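Side-chain contacts in putative (PDB 4R7K), which is of unknown function but may bind a hydrophobic ligand, as do many members of the SRPBCC (START/Bet v1-like) superfamily to which it belongs: residues A[26-31]-A[150-155]; A[61-64]-A[68-71]; A[121-126]-A[180-185]. One frame throughout, in Å; residues are numbered along the deposited sequence.

Contact 1 (A[26-31]-A[150-155]); sequences TTMNAI and RVRILT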
loop_
_atom_site.group_PDB
_atom_site.type_symbol
_atom_site.label_atom_id
_atom_site.label_comp_id
_atom_site.label_asym_id
_atom_site.label_seq_id
_atom_site.Cartn_x
_atom_site.Cartn_y
_atom_site.Cartn_z
ATOM N N THR A 26 26.128 -7.841 -19.434
ATOM C CA THR A 26 25.436 -6.566 -19.389
ATOM C C THR A 26 25.180 -6.375 -17.900
ATOM O O THR A 26 24.490 -7.189 -17.273
ATOM C CB THR A 26 24.125 -6.603 -20.141
ATOM O OG1 THR A 26 24.371 -6.992 -21.492
ATOM C CG2 THR A 26 23.463 -5.228 -20.112
ATOM N N THR A 27 25.777 -5.331 -17.333
ATOM C CA THR A 27 25.783 -5.129 -15.899
ATOM C C THR A 27 25.542 -3.678 -15.499
ATOM O O THR A 27 25.661 -2.754 -16.322
ATOM C CB THR A 27 27.157 -5.542 -15.290
ATOM O OG1 THR A 27 28.199 -4.731 -15.868
ATOM C CG2 THR A 27 27.482 -7.022 -15.555
HETATM N N MSE A 28 25.260 -3.480 -14.225
HETATM C CA MSE A 28 25.072 -2.147 -13.682
HETATM C C MSE A 28 25.797 -2.109 -12.385
HETATM O O MSE A 28 26.116 -3.150 -11.835
HETATM C CB MSE A 28 23.584 -1.911 -13.519
HETATM C CG MSE A 28 23.044 -1.478 -14.877
HETATM SE SE MSE A 28 21.141 -0.995 -14.740
HETATM C CE MSE A 28 21.439 0.845 -14.124
ATOM N N ASN A 29 26.128 -0.916 -11.904
ATOM C CA ASN A 29 26.796 -0.787 -10.584
ATOM C C ASN A 29 25.898 -1.315 -9.452
ATOM O O ASN A 29 24.685 -1.220 -9.547
ATOM C CB ASN A 29 27.234 0.647 -10.314
ATOM C CG ASN A 29 28.466 1.035 -11.132
ATOM O OD1 ASN A 29 29.444 0.350 -11.141
ATOM N ND2 ASN A 29 28.394 2.137 -11.815
ATOM N N ALA A 30 26.504 -1.956 -8.466
ATOM C CA ALA A 30 25.787 -2.574 -7.358
ATOM C C ALA A 30 26.392 -2.218 -6.025
ATOM O O ALA A 30 27.571 -1.881 -5.928
ATOM C CB ALA A 30 25.771 -4.095 -7.499
ATOM N N ILE A 31 25.562 -2.341 -4.989
ATOM C CA ILE A 31 25.939 -2.058 -3.621
ATOM C C ILE A 31 26.967 -3.035 -3.081
ATOM O O ILE A 31 26.879 -4.233 -3.348
ATOM C CB ILE A 31 24.687 -2.071 -2.729
ATOM C CG1 ILE A 31 23.927 -0.776 -3.016
ATOM C CG2 ILE A 31 25.090 -2.118 -1.245
ATOM C CD1 ILE A 31 22.537 -0.691 -2.472
ATOM N N ARG A 150 19.906 10.931 -17.285
ATOM C CA ARG A 150 19.053 10.221 -16.352
ATOM C C ARG A 150 19.846 9.960 -15.082
ATOM O O ARG A 150 21.063 9.820 -15.125
ATOM C CB ARG A 150 18.604 8.869 -16.935
ATOM C CG ARG A 150 17.765 8.928 -18.204
ATOM C CD ARG A 150 17.497 7.503 -18.680
ATOM N NE ARG A 150 18.728 6.843 -19.069
ATOM C CZ ARG A 150 18.970 5.544 -18.907
ATOM N NH1 ARG A 150 18.082 4.762 -18.330
ATOM N NH2 ARG A 150 20.135 5.036 -19.279
ATOM N N VAL A 151 19.161 9.909 -13.951
ATOM C CA VAL A 151 19.799 9.590 -12.687
ATOM C C VAL A 151 19.082 8.395 -12.095
ATOM O O VAL A 151 17.839 8.333 -12.117
ATOM C CB VAL A 151 19.749 10.782 -11.715
ATOM C CG1 VAL A 151 20.092 10.373 -10.309
ATOM C CG2 VAL A 151 20.649 11.912 -12.206
ATOM N N ARG A 152 19.877 7.429 -11.634
ATOM C CA ARG A 152 19.396 6.259 -10.934
ATOM C C ARG A 152 19.589 6.391 -9.436
ATOM O O ARG A 152 20.645 6.844 -8.974
ATOM C CB ARG A 152 20.164 5.033 -11.402
ATOM C CG ARG A 152 19.837 3.731 -10.667
ATOM C CD ARG A 152 20.771 2.644 -11.189
ATOM N NE ARG A 152 20.477 1.288 -10.682
ATOM C CZ ARG A 152 21.392 0.363 -10.419
ATOM N NH1 ARG A 152 22.675 0.640 -10.534
ATOM N NH2 ARG A 152 21.013 -0.843 -10.004
ATOM N N ILE A 153 18.549 6.041 -8.679
ATOM C CA ILE A 153 18.618 5.998 -7.235
ATOM C C ILE A 153 18.207 4.593 -6.787
ATOM O O ILE A 153 17.050 4.189 -6.941
ATOM C CB ILE A 153 17.713 7.053 -6.539
ATOM C CG1 ILE A 153 17.919 8.427 -7.132
ATOM C CG2 ILE A 153 18.016 7.066 -5.045
ATOM C CD1 ILE A 153 16.927 9.486 -6.678
ATOM N N LEU A 154 19.159 3.863 -6.230
ATOM C CA LEU A 154 18.940 2.517 -5.754
ATOM C C LEU A 154 19.112 2.539 -4.278
ATOM O O LEU A 154 20.156 3.016 -3.788
ATOM C CB LEU A 154 19.981 1.559 -6.333
ATOM C CG LEU A 154 19.990 0.095 -5.805
ATOM C CD1 LEU A 154 18.787 -0.688 -6.266
ATOM C CD2 LEU A 154 21.244 -0.627 -6.269
ATOM N N THR A 155 18.107 2.039 -3.547
ATOM C CA THR A 155 18.243 1.895 -2.136
ATOM C C THR A 155 17.826 0.465 -1.687
ATOM O O THR A 155 16.773 -0.078 -2.081
ATOM C CB THR A 155 17.535 3.003 -1.351
ATOM O OG1 THR A 155 17.977 2.954 0.010
ATOM C CG2 THR A 155 16.024 2.849 -1.406
HETATM O O HOH W 1 22.832 -3.252 -9.901
#
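M28 and N29 meet the guanidinium group of R152 from two directions. M28 comes over one face, and the backbone of N29 sits at the edge. R152 runs straight from CG to NE, with CG anti to the backbone N (chi1 175°), and this carries its head across to 26-31. M28 is a selenomethionine whose chain bends at its third torsion. In the conformer described, its CE lies 3.4 Å above the guanidinium plane, toward the rim, and 3.5 Å from CD of R152. A second conformer of M28 is deposited, so this face contact is doubtful in part. L154 CB lies over the opposite face of the guanidinium, toward the rim.

At the edge the link is a hydrogen bond. R152 NH1 donates to N29 O at 2.9 Å with an N-H...O angle of 167°, and the acceptor lies close to the guanidinium plane. Water 1 gives a second route: it donates to N29 O (2.8 Å) and accepts from R152 NH2 (3.0 Å). Salt bridges from R152 NE to E49 and from NH1 to E144 are the main hold on the head and help to fix its rotation. E144 also takes a hydrogen bond from N29 ND2. Further along, I31 CD1 touches L154 CD2 at 4.0 Å.

Strand 150-160 lies between strands 44-53 and 136-146. I153 alternates with R152 and L154 and packs against helix 174-190. Segment 26-31 thus lies over the face of the sheet away from that helix, and T27 to N29 pair antiparallel with a strand of the second subunit.

Contact 2 (A[61-64]-A[68-71]); sequences VQHL and SHWE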
loop_
_atom_site.group_PDB
_atom_site.type_symbol
_atom_site.label_atom_id
_atom_site.label_comp_id
_atom_site.label_asym_id
_atom_site.label_seq_id
_atom_site.Cartn_x
_atom_site.Cartn_y
_atom_site.Cartn_z
ATOM N N VAL A 61 22.187 14.135 -4.453
ATOM C CA VAL A 61 23.171 13.805 -3.420
ATOM C C VAL A 61 23.005 14.772 -2.230
ATOM O O VAL A 61 22.987 14.383 -1.059
ATOM C CB VAL A 61 24.598 13.826 -4.002
ATOM C CG1 VAL A 61 25.645 13.683 -2.918
ATOM C CG2 VAL A 61 24.786 12.738 -5.031
ATOM N N GLN A 62 22.835 16.051 -2.539
ATOM C CA GLN A 62 22.673 17.021 -1.510
ATOM C C GLN A 62 21.469 16.729 -0.658
ATOM O O GLN A 62 21.542 16.807 0.567
ATOM C CB GLN A 62 22.503 18.381 -2.152
ATOM C CG GLN A 62 22.293 19.463 -1.144
ATOM C CD GLN A 62 21.999 20.777 -1.789
ATOM O OE1 GLN A 62 21.871 20.875 -3.020
ATOM N NE2 GLN A 62 21.868 21.804 -0.964
ATOM N N HIS A 63 20.351 16.393 -1.291
ATOM C CA HIS A 63 19.121 16.168 -0.529
ATOM C C HIS A 63 19.061 14.836 0.189
ATOM O O HIS A 63 18.224 14.651 1.084
ATOM C CB HIS A 63 17.885 16.359 -1.381
ATOM C CG HIS A 63 17.694 17.758 -1.849
ATOM N ND1 HIS A 63 17.153 18.063 -3.074
ATOM C CD2 HIS A 63 17.975 18.941 -1.252
ATOM C CE1 HIS A 63 17.104 19.373 -3.216
ATOM N NE2 HIS A 63 17.608 19.929 -2.127
ATOM N N LEU A 64 19.938 13.927 -0.187
ATOM C CA LEU A 64 20.049 12.649 0.512
ATOM C C LEU A 64 21.060 12.783 1.647
ATOM O O LEU A 64 20.776 12.371 2.770
ATOM C CB LEU A 64 20.500 11.539 -0.432
ATOM C CG LEU A 64 20.799 10.217 0.259
ATOM C CD1 LEU A 64 19.548 9.693 0.950
ATOM C CD2 LEU A 64 21.298 9.200 -0.750
ATOM N N SER A 68 18.798 17.178 7.002
ATOM C CA SER A 68 17.816 18.207 7.376
ATOM C C SER A 68 16.680 18.289 6.338
ATOM O O SER A 68 15.595 18.733 6.656
ATOM C CB SER A 68 18.468 19.591 7.583
ATOM O OG SER A 68 18.917 20.145 6.353
ATOM N N HIS A 69 16.920 17.835 5.113
ATOM C CA HIS A 69 15.876 17.848 4.065
ATOM C C HIS A 69 14.864 16.709 4.153
ATOM O O HIS A 69 13.755 16.822 3.630
ATOM C CB HIS A 69 16.516 17.781 2.688
ATOM C CG HIS A 69 17.401 18.942 2.379
ATOM N ND1 HIS A 69 16.910 20.179 2.028
ATOM C CD2 HIS A 69 18.749 19.053 2.364
ATOM C CE1 HIS A 69 17.919 21.010 1.837
ATOM N NE2 HIS A 69 19.045 20.342 2.014
ATOM N N TRP A 70 15.260 15.610 4.785
ATOM C CA TRP A 70 14.443 14.386 4.844
ATOM C C TRP A 70 13.009 14.644 5.286
ATOM O O TRP A 70 12.042 14.217 4.634
ATOM C CB TRP A 70 15.093 13.377 5.796
ATOM C CG TRP A 70 16.371 12.781 5.301
ATOM C CD1 TRP A 70 17.104 13.166 4.205
ATOM C CD2 TRP A 70 17.163 11.794 5.977
ATOM N NE1 TRP A 70 18.254 12.424 4.120
ATOM C CE2 TRP A 70 18.321 11.583 5.197
ATOM C CE3 TRP A 70 16.990 11.052 7.153
ATOM C CZ2 TRP A 70 19.288 10.664 5.547
ATOM C CZ3 TRP A 70 17.950 10.152 7.502
ATOM C CH2 TRP A 70 19.094 9.955 6.693
ATOM N N GLU A 71 12.871 15.352 6.382
ATOM C CA GLU A 71 11.550 15.636 6.949
ATOM C C GLU A 71 10.674 16.442 5.998
ATOM O O GLU A 71 9.442 16.367 6.035
ATOM C CB GLU A 71 11.705 16.364 8.294
ATOM C CG GLU A 71 10.399 16.451 9.047
ATOM C CD GLU A 71 10.530 17.079 10.413
ATOM O OE1 GLU A 71 9.580 16.921 11.202
ATOM O OE2 GLU A 71 11.570 17.717 10.702
HETATM O O HOH W 2 21.839 21.561 1.960
#
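The imidazole of H69 has H63 CD2 over the centre of one face, 3.5 Å above the plane. S68 OG lies over the other face, toward the rim. Water 2 is at the edge, 3.0 Å from H69 NE2 and 2.9 Å from Q62 NE2, which donates to it. Q62 OE1 is hydrogen-bonded to K59 NZ. The histidines form an edge-to-face pair: the edge of H63 points at the face of H69, with planes at 66° and centroids 4.6 Å apart. The first torsion of H69 (chi1 -62°) swings the ring toward helix 57-65, and the second turns its face to H63. Both rings are also held by ND1, H63 to S190 and H69 to Y189 of helix 174-190.

The indole of W70 meets backbone carbonyls at its edge. NE1 donates to L64 O at 2.9 Å, with an N-H...O angle of 150° and the acceptor near the ring plane. H63 O lies 3.6 Å from W70 CD1; its hydrogen bond is with Y73 OH.

The indole bond, ring pair and water make a tight connection of two consecutive short helices, 57-65 and 70-73. W70 turns inward against W123 and W182, while L64 packs on strands 118-126 and 136-146.

Contact 3 (A[121-126]-A[180-185]); sequences LAWRGW and QAWLDG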
loop_
_atom_site.group_PDB
_atom_site.type_symbol
_atom_site.label_atom_id
_atom_site.label_comp_id
_atom_site.label_asym_id
_atom_site.label_seq_id
_atom_site.Cartn_x
_atom_site.Cartn_y
_atom_site.Cartn_z
ATOM N N LEU A 121 26.554 5.371 -0.323
ATOM C CA LEU A 121 26.344 5.816 1.042
ATOM C C LEU A 121 25.581 4.739 1.796
ATOM O O LEU A 121 24.646 4.164 1.270
ATOM C CB LEU A 121 25.516 7.106 1.049
ATOM C CG LEU A 121 24.979 7.590 2.413
ATOM C CD1 LEU A 121 26.144 8.101 3.231
ATOM C CD2 LEU A 121 23.992 8.726 2.182
ATOM N N ALA A 122 26.039 4.398 2.994
ATOM C CA ALA A 122 25.311 3.422 3.793
ATOM C C ALA A 122 25.487 3.679 5.273
ATOM O O ALA A 122 26.532 4.181 5.701
ATOM C CB ALA A 122 25.756 1.999 3.455
ATOM N N TRP A 123 24.452 3.358 6.044
ATOM C CA TRP A 123 24.514 3.416 7.492
ATOM C C TRP A 123 23.956 2.158 8.134
ATOM O O TRP A 123 23.036 1.481 7.578
ATOM C CB TRP A 123 23.777 4.618 8.043
ATOM C CG TRP A 123 22.296 4.696 7.753
ATOM C CD1 TRP A 123 21.296 4.039 8.406
ATOM C CD2 TRP A 123 21.661 5.549 6.802
ATOM N NE1 TRP A 123 20.093 4.389 7.890
ATOM C CE2 TRP A 123 20.282 5.339 6.916
ATOM C CE3 TRP A 123 22.135 6.471 5.859
ATOM C CZ2 TRP A 123 19.352 5.973 6.080
ATOM C CZ3 TRP A 123 21.215 7.120 5.044
ATOM C CH2 TRP A 123 19.840 6.883 5.174
ATOM N N ARG A 124 24.516 1.845 9.301
ATOM C CA ARG A 124 24.020 0.784 10.140
ATOM C C ARG A 124 23.067 1.481 11.085
ATOM O O ARG A 124 23.348 2.587 11.569
ATOM C CB ARG A 124 25.149 0.075 10.880
ATOM C CG ARG A 124 24.687 -1.139 11.696
ATOM C CD ARG A 124 25.862 -1.916 12.265
ATOM N NE ARG A 124 26.724 -1.059 13.068
ATOM C CZ ARG A 124 26.591 -0.850 14.378
ATOM N NH1 ARG A 124 27.431 -0.033 15.002
ATOM N NH2 ARG A 124 25.622 -1.436 15.065
ATOM N N GLY A 125 21.928 0.876 11.335
ATOM C CA GLY A 125 20.930 1.449 12.224
ATOM C C GLY A 125 20.493 0.409 13.223
ATOM O O GLY A 125 20.575 -0.778 12.945
ATOM N N TRP A 126 20.041 0.862 14.390
ATOM C CA TRP A 126 19.608 -0.025 15.442
ATOM C C TRP A 126 18.690 0.702 16.408
ATOM O O TRP A 126 18.615 1.947 16.431
ATOM C CB TRP A 126 20.812 -0.580 16.222
ATOM C CG TRP A 126 21.679 0.478 16.940
ATOM C CD1 TRP A 126 21.597 0.870 18.237
ATOM C CD2 TRP A 126 22.758 1.224 16.365
ATOM N NE1 TRP A 126 22.546 1.838 18.507
ATOM C CE2 TRP A 126 23.271 2.064 17.366
ATOM C CE3 TRP A 126 23.318 1.281 15.084
ATOM C CZ2 TRP A 126 24.318 2.946 17.129
ATOM C CZ3 TRP A 126 24.367 2.148 14.853
ATOM C CH2 TRP A 126 24.855 2.976 15.873
ATOM N N GLN A 180 9.844 3.279 -1.032
ATOM C CA GLN A 180 9.420 3.843 -2.309
ATOM C C GLN A 180 9.038 5.293 -2.103
ATOM O O GLN A 180 9.282 6.146 -2.979
ATOM C CB GLN A 180 8.232 3.093 -2.881
ATOM C CG GLN A 180 7.989 3.422 -4.334
ATOM C CD GLN A 180 9.108 2.950 -5.258
ATOM O OE1 GLN A 180 9.802 1.948 -5.000
ATOM N NE2 GLN A 180 9.248 3.633 -6.379
ATOM N N ALA A 181 8.361 5.565 -0.987
ATOM C CA ALA A 181 7.965 6.943 -0.670
ATOM C C ALA A 181 9.186 7.844 -0.463
ATOM O O ALA A 181 9.148 9.030 -0.802
ATOM C CB ALA A 181 7.048 6.991 0.558
ATOM N N TRP A 182 10.259 7.280 0.101
ATOM C CA TRP A 182 11.501 8.025 0.326
ATOM C C TRP A 182 12.047 8.412 -1.042
ATOM O O TRP A 182 12.341 9.586 -1.280
ATOM C CB TRP A 182 12.567 7.190 1.046
ATOM C CG TRP A 182 13.672 8.023 1.694
ATOM C CD1 TRP A 182 14.203 9.192 1.225
ATOM C CD2 TRP A 182 14.443 7.676 2.862
ATOM N NE1 TRP A 182 15.182 9.644 2.076
ATOM C CE2 TRP A 182 15.350 8.731 3.087
ATOM C CE3 TRP A 182 14.395 6.610 3.785
ATOM C CZ2 TRP A 182 16.238 8.738 4.168
ATOM C CZ3 TRP A 182 15.279 6.627 4.872
ATOM C CH2 TRP A 182 16.171 7.683 5.054
ATOM N N LEU A 183 12.136 7.443 -1.956
ATOM C CA LEU A 183 12.646 7.721 -3.303
ATOM C C LEU A 183 11.770 8.692 -4.072
ATOM O O LEU A 183 12.284 9.613 -4.701
ATOM C CB LEU A 183 12.811 6.446 -4.147
ATOM C CG LEU A 183 13.766 5.366 -3.648
ATOM C CD1 LEU A 183 13.816 4.270 -4.657
ATOM C CD2 LEU A 183 15.175 5.908 -3.483
ATOM N N ASP A 184 10.441 8.515 -4.011
ATOM C CA ASP A 184 9.556 9.390 -4.774
ATOM C C ASP A 184 9.664 10.814 -4.231
ATOM O O ASP A 184 9.631 11.779 -5.001
ATOM C CB ASP A 184 8.118 8.896 -4.738
ATOM C CG ASP A 184 7.920 7.568 -5.513
ATOM O OD1 ASP A 184 8.773 7.177 -6.342
ATOM O OD2 ASP A 184 6.881 6.942 -5.285
ATOM N N GLY A 185 9.811 10.946 -2.914
ATOM C CA GLY A 185 9.943 12.240 -2.305
ATOM C C GLY A 185 11.250 12.916 -2.681
ATOM O O GLY A 185 11.281 14.105 -3.011
#
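W123 and W182 reach toward each other from opposite directions and meet at the far ends of their indoles. W182 CH2 lies near the ring plane of W123, at its edge, 3.8 Å from both CZ2 and CH2 of W123. The six-membered rings are oblique, with planes at 39° and centroids 6.0 Å apart. W123 reaches this point with CG between the backbone N and the carbonyl carbon (chi1 61°). The joint is small but buried among other aromatic rings: Y74 stacks on W182, and W70 and W141 both meet W123 and W182.

Elsewhere strand and helix stand well apart, and only this pair makes contact. The partly exposed side chains turn to other company. R124 forms salt bridges with E110 and E136, and W126 CZ3 lies over its guanidinium face, 3.6 Å above the plane. On the helix, A181 packs on V171 of the third subunit, and D184 on V50.

A long C-terminal helix set against an antiparallel sheet is the helix-grip layout of the SRPBCC superfamily. In many relatives the ligand pocket lies between these two elements. Here, in what is probably the corresponding place, aromatic side chains bridge them.

The centre of contact 3 is about 2 Å from that of the chain, and the contact touches both others. It lies about 11 Å from contact 2 and about 15 Å from contact 1, centre to centre. W70 of contact 2 reaches both tryptophans of contact 3: its CH2 is 3.5 Å from W123 CH2, and its CD2 is 3.7 Å from W182 CZ2. Contact 1 joins through the helix, where I153 CG2 is 3.4 Å from L183 CD2. Contacts 1 and 2 do not touch; their nearest atoms are about 6 Å apart. Through W70, contact 2 joins the aromatic interior of contact 3, probably the region of the relatives' ligand pocket. Contact 1 links the sheet to the subunit interface.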